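Local coordinates for UPF0141 protein yjdB (Campylobacter jejuni subsp. jejuni HB93-13, PDB 4TN0) that probably transfers phosphoethanolamine to its targets in the periplasm, through a zinc-dependent domain of the alkaline phosphatase-like family, at residues M265-A268 / K269-K272. Residues are numbered along the deposited sequence; the frame is centred on the assembly and turned at random.
Sequences MNLA and KEHK
The side chain of N266 crosses those of K269 and E270 at a slant on the outer face of the short helix 264-271, where polar chains suit a side turned largely to solvent. The carbonyl O of N266 accepts a hydrogen bond from the backbone N of E270 at 3.2 Å. The amide of N266 divides its ends between the two neighbours: OD1 lies 3.4 Å from CE of K269, a carbon that the adjacent ammonium probably polarises, while ND2 lies 4.1 Å from CD of E270, too far for a direct hydrogen bond to the carboxylate, with the two planes turned 25° apart. In E270, CG stands opposite the carbonyl carbon (chi1 -69°), which sets it against N266 O at 3.0 Å, and the extended chain carries OE2 on to 3.9 Å from CD1 of L267. One turn of alpha-helix is closed by K269 N to M265 O at 3.2 Å. In the alkaline phosphatase-like fold this amphipathic helix packs against the mixed central sheet: A268, small enough for close approach, touches F257 and V53, and M265 reaches W258 with its flexible thioether. Toward the last turn the bonding shortens to an i to i+3 step, H271 N giving 3.1 Å to A268 O. The imidazole of H271 turns back beside L267 O; the 2.5 Å modelled between that oxygen and ND1 is unusually short and doubtful. The H271 side chain also meets L307. Beyond it, K272 forms a backbone hydrogen bond with D56 of strand 53-59.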
# COMPACT_ATOMS: atom_id res chain seq x y z
N MET A 265 -4.72 16.50 3.25
CA MET A 265 -5.28 15.79 4.37
C MET A 265 -6.79 15.94 4.44
O MET A 265 -7.49 15.00 4.83
CB MET A 265 -4.66 16.30 5.67
CG MET A 265 -4.71 15.32 6.81
SD MET A 265 -3.47 14.03 6.61
CE MET A 265 -3.70 13.19 8.17
N ASN A 266 -7.30 17.10 4.05
CA ASN A 266 -8.74 17.29 4.14
C ASN A 266 -9.45 16.93 2.82
O ASN A 266 -10.65 16.60 2.85
CB ASN A 266 -9.10 18.72 4.57
CG ASN A 266 -10.57 18.86 4.93
OD1 ASN A 266 -11.08 18.15 5.81
ND2 ASN A 266 -11.26 19.80 4.27
N LEU A 267 -8.74 16.93 1.70
CA LEU A 267 -9.32 16.34 0.50
C LEU A 267 -9.47 14.84 0.70
O LEU A 267 -10.47 14.24 0.31
CB LEU A 267 -8.47 16.64 -0.74
CG LEU A 267 -8.81 17.83 -1.62
CD1 LEU A 267 -9.08 19.09 -0.79
CD2 LEU A 267 -7.70 18.09 -2.63
N ALA A 268 -8.43 14.23 1.27
CA ALA A 268 -8.46 12.81 1.58
C ALA A 268 -9.63 12.47 2.51
O ALA A 268 -10.37 11.50 2.28
CB ALA A 268 -7.14 12.39 2.20
N LYS A 269 -9.81 13.28 3.55
CA LYS A 269 -10.85 13.06 4.55
C LYS A 269 -12.24 13.11 3.93
O LYS A 269 -13.15 12.41 4.36
CB LYS A 269 -10.75 14.09 5.69
CG LYS A 269 -11.80 13.91 6.79
CD LYS A 269 -11.57 14.81 8.01
CE LYS A 269 -12.53 16.01 8.03
NZ LYS A 269 -13.71 15.84 8.96
N GLU A 270 -12.38 13.94 2.90
CA GLU A 270 -13.66 14.12 2.23
C GLU A 270 -14.02 12.95 1.33
O GLU A 270 -15.20 12.69 1.08
CB GLU A 270 -13.65 15.42 1.40
CG GLU A 270 -13.62 16.69 2.23
CD GLU A 270 -13.54 17.96 1.39
OE1 GLU A 270 -14.39 18.85 1.59
OE2 GLU A 270 -12.63 18.07 0.53
N HIS A 271 -13.01 12.22 0.87
CA HIS A 271 -13.24 11.11 -0.05
C HIS A 271 -13.31 9.73 0.61
O HIS A 271 -13.77 8.76 -0.01
CB HIS A 271 -12.11 11.07 -1.09
CG HIS A 271 -12.05 12.27 -1.98
ND1 HIS A 271 -11.04 13.19 -1.91
CD2 HIS A 271 -12.88 12.68 -2.98
CE1 HIS A 271 -11.24 14.13 -2.82
NE2 HIS A 271 -12.35 13.84 -3.48
N LYS A 272 -12.93 9.65 1.88
CA LYS A 272 -12.62 8.37 2.51
C LYS A 272 -13.74 7.32 2.44
O LYS A 272 -13.45 6.12 2.40
CB LYS A 272 -12.21 8.58 3.99
CG LYS A 272 -13.33 9.04 4.91
CD LYS A 272 -12.84 9.22 6.35
CE LYS A 272 -14.02 9.32 7.32
NZ LYS A 272 -13.62 9.02 8.73